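Clavulanic acid biosynthesis oligopeptide binding protein 2 (Streptomyces clavuligerus, PDB 2WOL) probably binds peptides as a solute-binding protein and belongs to the biosynthetic pathway of the beta-lactamase inhibitor clavulanic acid. Local coordinates at residues 392-403 and 419-430. Numbering follows the deposited sequence.
Sequences RAVIGTQRGKFR and ELTVKELDVATY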
ATOM      1  N   ARG A 392      25.049  18.584  16.124  1.00 12.28           N
ATOM      2  CA  ARG A 392      24.215  17.656  16.878  1.00 12.42           C
ATOM      3  C   ARG A 392      22.778  17.702  16.381  1.00 11.96           C
ATOM      4  O   ARG A 392      22.271  18.763  16.003  1.00 12.17           O
ATOM      5  CB  ARG A 392      24.288  17.956  18.377  1.00 13.22           C
ATOM      6  CG  ARG A 392      25.647  17.650  18.977  1.00 15.02           C
ATOM      7  CD  ARG A 392      25.602  17.597  20.489  1.00 18.90           C
ATOM      8  NE  ARG A 392      26.916  17.287  21.049  1.00 21.88           N
ATOM      9  CZ  ARG A 392      27.198  17.258  22.349  1.00 23.16           C
ATOM     10  NH1 ARG A 392      26.257  17.521  23.249  1.00 23.89           N
ATOM     11  NH2 ARG A 392      28.430  16.966  22.750  1.00 23.96           N
ATOM     12  N   ALA A 393      22.134  16.538  16.357  1.00 11.46           N
ATOM     13  CA  ALA A 393      20.746  16.432  15.916  1.00 10.96           C
ATOM     14  C   ALA A 393      20.059  15.216  16.527  1.00 10.58           C
ATOM     15  O   ALA A 393      20.691  14.420  17.228  1.00 10.23           O
ATOM     16  CB  ALA A 393      20.663  16.398  14.384  1.00 11.46           C
ATOM     17  N   VAL A 394      18.761  15.093  16.260  1.00  9.95           N
ATOM     18  CA  VAL A 394      17.942  14.001  16.776  1.00 10.04           C
ATOM     19  C   VAL A 394      17.252  13.273  15.627  1.00  9.62           C
ATOM     20  O   VAL A 394      16.672  13.901  14.736  1.00  9.94           O
ATOM     21  CB  VAL A 394      16.867  14.511  17.785  1.00  9.63           C
ATOM     22  CG1 VAL A 394      16.045  13.359  18.342  1.00 10.26           C
ATOM     23  CG2 VAL A 394      17.521  15.285  18.926  1.00 10.96           C
ATOM     24  N   ILE A 395      17.320  11.944  15.665  1.00 10.02           N
ATOM     25  CA  ILE A 395      16.594  11.097  14.726  1.00 10.12           C
ATOM     26  C   ILE A 395      15.391  10.450  15.417  1.00 10.43           C
ATOM     27  O   ILE A 395      15.524   9.862  16.494  1.00 10.35           O
ATOM     28  CB  ILE A 395      17.520  10.033  14.046  1.00  9.91           C
ATOM     29  CG1 ILE A 395      16.739   9.225  12.998  1.00  9.66           C
ATOM     30  CG2 ILE A 395      18.228   9.137  15.090  1.00 10.28           C
ATOM     31  CD1 ILE A 395      17.625   8.481  12.003  1.00 10.14           C
ATOM     32  N   GLY A 396      14.220  10.585  14.799  1.00 10.61           N
ATOM     33  CA  GLY A 396      12.994   9.977  15.310  1.00 11.40           C
ATOM     34  C   GLY A 396      12.773   8.595  14.726  1.00 12.16           C
ATOM     35  O   GLY A 396      13.029   8.366  13.541  1.00 11.59           O
ATOM     36  N   THR A 397      12.292   7.671  15.556  1.00 13.10           N
ATOM     37  CA  THR A 397      12.100   6.287  15.132  1.00 14.53           C
ATOM     38  C   THR A 397      11.085   5.548  16.012  1.00 15.82           C
ATOM     39  O   THR A 397      10.570   6.112  16.979  1.00 15.35           O
ATOM     40  CB  THR A 397      13.449   5.522  15.104  1.00 14.59           C
ATOM     41  OG1 THR A 397      13.280   4.269  14.438  1.00 14.86           O
ATOM     42  CG2 THR A 397      13.984   5.282  16.512  1.00 13.84           C
ATOM     43  N   GLN A 398      10.792   4.303  15.639  1.00 17.74           N
ATOM     44  CA  GLN A 398      10.005   3.364  16.448  1.00 19.67           C
ATOM     45  C   GLN A 398      10.957   2.407  17.145  1.00 20.25           C
ATOM     46  O   GLN A 398      12.088   2.216  16.694  1.00 20.47           O
ATOM     47  CB  GLN A 398       9.118   2.490  15.555  1.00 19.51           C
ATOM     48  CG  GLN A 398       7.984   3.159  14.815  1.00 21.01           C
ATOM     49  CD  GLN A 398       7.187   2.164  13.973  1.00 21.00           C
ATOM     50  OE1 GLN A 398       7.673   1.077  13.643  1.00 22.86           O
ATOM     51  NE2 GLN A 398       5.959   2.531  13.628  1.00 23.88           N
ATOM     52  N   ARG A 399      10.485   1.770  18.217  1.00 21.30           N
ATOM     53  CA  ARG A 399      11.147   0.586  18.767  1.00 22.13           C
ATOM     54  C   ARG A 399      11.127  -0.550  17.746  1.00 22.07           C
ATOM     55  O   ARG A 399      10.190  -0.660  16.953  1.00 22.37           O
ATOM     56  CB  ARG A 399      10.456   0.131  20.058  1.00 22.47           C
ATOM     57  CG  ARG A 399      11.004   0.780  21.319  1.00 24.23           C
ATOM     58  CD  ARG A 399      10.036   0.678  22.495  1.00 26.99           C
ATOM     59  NE  ARG A 399       8.968   1.681  22.436  1.00 28.90           N
ATOM     60  CZ  ARG A 399       9.024   2.887  22.999  1.00 29.86           C
ATOM     61  NH1 ARG A 399      10.102   3.272  23.671  1.00 30.43           N
ATOM     62  NH2 ARG A 399       7.992   3.717  22.885  1.00 30.34           N
ATOM     63  N   GLY A 400      12.166  -1.384  17.760  1.00 22.21           N
ATOM     64  CA  GLY A 400      12.236  -2.546  16.876  1.00 21.99           C
ATOM     65  C   GLY A 400      13.180  -2.368  15.702  1.00 21.93           C
ATOM     66  O   GLY A 400      14.291  -1.857  15.859  1.00 21.91           O
ATOM     67  N   LYS A 401      12.732  -2.792  14.522  1.00 21.77           N
ATOM     68  CA  LYS A 401      13.555  -2.765  13.310  1.00 21.58           C
ATOM     69  C   LYS A 401      13.924  -1.343  12.890  1.00 20.85           C
ATOM     70  O   LYS A 401      15.017  -1.105  12.366  1.00 20.70           O
ATOM     71  CB  LYS A 401      12.846  -3.491  12.160  1.00 21.98           C
ATOM     72  CG  LYS A 401      13.786  -4.133  11.146  1.00 23.23           C
ATOM     73  CD  LYS A 401      14.462  -5.377  11.714  1.00 24.99           C
ATOM     74  CE  LYS A 401      15.418  -6.000  10.710  1.00 25.73           C
ATOM     75  NZ  LYS A 401      16.401  -6.913  11.364  1.00 26.54           N
ATOM     76  N   PHE A 402      13.004  -0.409  13.123  1.00 19.97           N
ATOM     77  CA  PHE A 402      13.239   1.007  12.847  1.00 19.21           C
ATOM     78  C   PHE A 402      14.358   1.556  13.728  1.00 18.55           C
ATOM     79  O   PHE A 402      15.131   2.411  13.287  1.00 18.49           O
ATOM     80  CB  PHE A 402      11.957   1.816  13.067  1.00 19.32           C
ATOM     81  CG  PHE A 402      11.000   1.797  11.903  1.00 19.48           C
ATOM     82  CD1 PHE A 402      10.981   0.738  10.996  1.00 20.02           C
ATOM     83  CD2 PHE A 402      10.089   2.833  11.737  1.00 19.50           C
ATOM     84  CE1 PHE A 402      10.083   0.725   9.931  1.00 20.15           C
ATOM     85  CE2 PHE A 402       9.184   2.826  10.681  1.00 19.99           C
ATOM     86  CZ  PHE A 402       9.184   1.773   9.774  1.00 19.76           C
ATOM     87  N   ARG A 403      14.430   1.071  14.970  1.00 17.57           N
ATOM     88  CA  ARG A 403      15.472   1.488  15.912  1.00 16.89           C
ATOM     89  C   ARG A 403      16.856   1.014  15.466  1.00 16.45           C
ATOM     90  O   ARG A 403      17.830   1.770  15.546  1.00 15.79           O
ATOM     91  CB  ARG A 403      15.159   1.008  17.339  1.00 17.04           C
ATOM     92  CG  ARG A 403      16.242   1.320  18.380  1.00 17.18           C
ATOM     93  CD  ARG A 403      16.529   2.815  18.472  1.00 17.99           C
ATOM     94  NE  ARG A 403      17.778   3.106  19.177  1.00 18.46           N
ATOM     95  CZ  ARG A 403      17.855   3.581  20.417  1.00 19.09           C
ATOM     96  NH1 ARG A 403      16.754   3.832  21.115  1.00 19.48           N
ATOM     97  NH2 ARG A 403      19.041   3.815  20.959  1.00 19.95           N
ATOM     98  N   GLU A 419      26.623  14.170  15.257  1.00 13.76           N
ATOM     99  CA  GLU A 419      26.340  13.441  16.489  1.00 14.53           C
ATOM    100  C   GLU A 419      24.840  13.381  16.716  1.00 13.86           C
ATOM    101  O   GLU A 419      24.210  14.386  17.057  1.00 13.54           O
ATOM    102  CB  GLU A 419      27.009  14.120  17.689  1.00 14.47           C
ATOM    103  CG  GLU A 419      28.519  14.268  17.591  1.00 16.49           C
ATOM    104  CD  GLU A 419      29.091  15.098  18.730  1.00 17.03           C
ATOM    105  OE1 GLU A 419      28.482  15.118  19.825  1.00 21.34           O
ATOM    106  OE2 GLU A 419      30.149  15.733  18.528  1.00 22.04           O
ATOM    107  N   LEU A 420      24.271  12.197  16.524  1.00 13.53           N
ATOM    108  CA  LEU A 420      22.838  12.016  16.675  1.00 13.42           C
ATOM    109  C   LEU A 420      22.481  11.307  17.964  1.00 13.57           C
ATOM    110  O   LEU A 420      23.190  10.404  18.409  1.00 13.69           O
ATOM    111  CB  LEU A 420      22.263  11.210  15.509  1.00 13.63           C
ATOM    112  CG  LEU A 420      22.432  11.704  14.075  1.00 13.54           C
ATOM    113  CD1 LEU A 420      21.638  10.794  13.154  1.00 13.40           C
ATOM    114  CD2 LEU A 420      21.977  13.143  13.926  1.00 13.90           C
ATOM    115  N   THR A 421      21.372  11.732  18.556  1.00 13.28           N
ATOM    116  CA  THR A 421      20.715  10.950  19.587  1.00 13.52           C
ATOM    117  C   THR A 421      19.375  10.485  19.026  1.00 13.06           C
ATOM    118  O   THR A 421      18.866  11.049  18.052  1.00 12.81           O
ATOM    119  CB  THR A 421      20.535  11.741  20.891  1.00 13.68           C
ATOM    120  OG1 THR A 421      19.854  12.967  20.614  1.00 14.38           O
ATOM    121  CG2 THR A 421      21.892  12.055  21.518  1.00 14.40           C
ATOM    122  N   VAL A 422      18.819   9.446  19.637  1.00 12.92           N
ATOM    123  CA  VAL A 422      17.645   8.771  19.108  1.00 13.17           C
ATOM    124  C   VAL A 422      16.427   9.059  19.985  1.00 13.43           C
ATOM    125  O   VAL A 422      16.482   8.905  21.211  1.00 13.86           O
ATOM    126  CB  VAL A 422      17.885   7.243  19.017  1.00 13.16           C
ATOM    127  CG1 VAL A 422      16.683   6.545  18.423  1.00 13.02           C
ATOM    128  CG2 VAL A 422      19.139   6.934  18.197  1.00 13.23           C
ATOM    129  N   LYS A 423      15.342   9.491  19.351  1.00 13.67           N
ATOM    130  CA  LYS A 423      14.068   9.690  20.038  1.00 14.10           C
ATOM    131  C   LYS A 423      13.068   8.653  19.547  1.00 14.53           C
ATOM    132  O   LYS A 423      12.670   8.665  18.380  1.00 13.99           O
ATOM    133  CB  LYS A 423      13.537  11.114  19.818  1.00 14.29           C
ATOM    134  CG  LYS A 423      12.124  11.377  20.360  1.00 14.50           C
ATOM    135  CD  LYS A 423      12.061  11.296  21.880  1.00 15.96           C
ATOM    136  CE  LYS A 423      10.628  11.414  22.375  1.00 16.25           C
ATOM    137  NZ  LYS A 423      10.561  11.396  23.865  1.00 16.91           N
ATOM    138  N   GLU A 424      12.681   7.747  20.438  1.00 15.28           N
ATOM    139  CA  GLU A 424      11.689   6.732  20.103  1.00 16.33           C
ATOM    140  C   GLU A 424      10.281   7.251  20.335  1.00 16.92           C
ATOM    141  O   GLU A 424      10.008   7.916  21.339  1.00 17.11           O
ATOM    142  CB  GLU A 424      11.921   5.449  20.899  1.00 16.50           C
ATOM    143  CG  GLU A 424      13.121   4.654  20.418  1.00 17.71           C
ATOM    144  CD  GLU A 424      13.337   3.372  21.199  1.00 19.72           C
ATOM    145  OE1 GLU A 424      12.793   3.238  22.320  1.00 21.60           O
ATOM    146  OE2 GLU A 424      14.057   2.492  20.689  1.00 20.58           O
ATOM    147  N   LEU A 425       9.395   6.950  19.390  1.00 17.71           N
ATOM    148  CA  LEU A 425       7.996   7.339  19.481  1.00 18.61           C
ATOM    149  C   LEU A 425       7.121   6.091  19.532  1.00 19.57           C
ATOM    150  O   LEU A 425       7.513   5.034  19.034  1.00 19.72           O
ATOM    151  CB  LEU A 425       7.603   8.224  18.292  1.00 18.38           C
ATOM    152  CG  LEU A 425       8.399   9.518  18.070  1.00 18.09           C
ATOM    153  CD1 LEU A 425       8.049  10.146  16.724  1.00 17.78           C
ATOM    154  CD2 LEU A 425       8.178  10.512  19.213  1.00 18.12           C
ATOM    155  N   ASP A 426       5.940   6.222  20.134  1.00 20.92           N
ATOM    156  CA  ASP A 426       4.981   5.121  20.249  1.00 22.00           C
ATOM    157  C   ASP A 426       4.720   4.456  18.898  1.00 22.30           C
ATOM    158  O   ASP A 426       4.464   5.135  17.899  1.00 22.30           O
ATOM    159  CB  ASP A 426       3.665   5.628  20.844  1.00 22.42           C
ATOM    160  CG  ASP A 426       2.838   4.523  21.486  1.00 24.20           C
ATOM    161  OD1 ASP A 426       2.803   3.389  20.955  1.00 26.49           O
ATOM    162  OD2 ASP A 426       2.210   4.797  22.529  1.00 26.92           O
ATOM    163  N   VAL A 427       4.785   3.125  18.885  1.00 22.80           N
ATOM    164  CA  VAL A 427       4.640   2.329  17.664  1.00 23.23           C
ATOM    165  C   VAL A 427       3.241   2.453  17.047  1.00 23.20           C
ATOM    166  O   VAL A 427       3.107   2.722  15.850  1.00 23.52           O
ATOM    167  CB  VAL A 427       4.987   0.829  17.920  1.00 23.27           C
ATOM    168  CG1 VAL A 427       4.686  -0.028  16.693  1.00 23.61           C
ATOM    169  CG2 VAL A 427       6.451   0.678  18.325  1.00 23.64           C
ATOM    170  N   ALA A 428       2.215   2.268  17.878  1.00 23.25           N
ATOM    171  CA  ALA A 428       0.822   2.234  17.425  1.00 22.96           C
ATOM    172  C   ALA A 428       0.354   3.534  16.767  1.00 22.63           C
ATOM    173  O   ALA A 428      -0.465   3.504  15.843  1.00 22.88           O
ATOM    174  CB  ALA A 428      -0.097   1.866  18.581  1.00 23.12           C
ATOM    175  N   THR A 429       0.878   4.664  17.239  1.00 22.01           N
ATOM    176  CA  THR A 429       0.473   5.977  16.737  1.00 21.40           C
ATOM    177  C   THR A 429       1.581   6.688  15.955  1.00 20.94           C
ATOM    178  O   THR A 429       1.519   7.901  15.759  1.00 20.76           O
ATOM    179  CB  THR A 429       0.025   6.902  17.886  1.00 21.39           C
ATOM    180  OG1 THR A 429       1.110   7.079  18.806  1.00 21.48           O
ATOM    181  CG2 THR A 429      -1.185   6.323  18.618  1.00 21.32           C
ATOM    182  N   TYR A 430       2.582   5.934  15.506  1.00 20.63           N
ATOM    183  CA  TYR A 430       3.755   6.509  14.838  1.00 20.27           C
ATOM    184  C   TYR A 430       3.400   7.343  13.607  1.00 20.68           C
ATOM    185  O   TYR A 430       4.018   8.378  13.350  1.00 20.59           O
ATOM    186  CB  TYR A 430       4.745   5.406  14.463  1.00 19.65           C
ATOM    187  CG  TYR A 430       6.103   5.907  14.014  1.00 18.92           C
ATOM    188  CD1 TYR A 430       6.982   6.503  14.920  1.00 18.16           C
ATOM    189  CD2 TYR A 430       6.517   5.763  12.689  1.00 18.13           C
ATOM    190  CE1 TYR A 430       8.232   6.953  14.518  1.00 17.80           C
ATOM    191  CE2 TYR A 430       7.773   6.209  12.275  1.00 17.40           C
ATOM    192  CZ  TYR A 430       8.621   6.805  13.195  1.00 17.80           C
ATOM    193  OH  TYR A 430       9.862   7.251  12.802  1.00 17.06           O
TER
HETATM  194  O   HOH W   1      21.681  15.178  20.101  1.00 20.69           O
HETATM  195  O   HOH W   2       8.662   2.936  19.955  1.00 29.80           O
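With CG set opposite its own carbonyl carbon (chi1 -74°) and the chain extended beyond it, Glu424 lays its carboxylate between Arg399 and Arg403. Arg403 turns back at chi2 (58°), which carries its guanidinium over Val422 CG1 and presents its edge to the carboxylate. Each oxygen has its own partner: OE1 of Glu424 forms a salt bridge with NH1 of Arg399 at 3.0 Å, and OE2 forms another with NH1 of Arg403, also at 3.0 Å, through a weak, bent hydrogen bond. The Arg399 guanidinium stands nearly perpendicular to the carboxylate, so the two planes do not meet in the flat, paired-bond geometry. Two cations sharing one carboxylate would be expected to favour its ionised form.

Beyond the ladder, CG of Gln398 sits over the centre of the Tyr430 ring, 3.5 Å from the centroid, a CH-pi contact. Phe402 turns its edge toward the same ring in an offset edge-to-face pair, planes 73° apart.

The backbones supply a regular parallel ladder of six hydrogen bonds from Ala393 to Leu425; the straightest, Lys423 N to Ile395 O, measures 2.9 Å. Water bridges Arg399 N and Leu425 O just beyond its end.

Strands 391-398 and 418-425, joined through helix 401-414, form a beta-alpha-beta unit in which Val422, Leu420 and Ile395 pack against the helix through Val410, Val409 and Leu413. Arg403 NE also pairs with Asp407 on this helix, while strand 448-453 flanks strand 391-398 in parallel and accepts the Tyr430 hydroxyl at Val450 O.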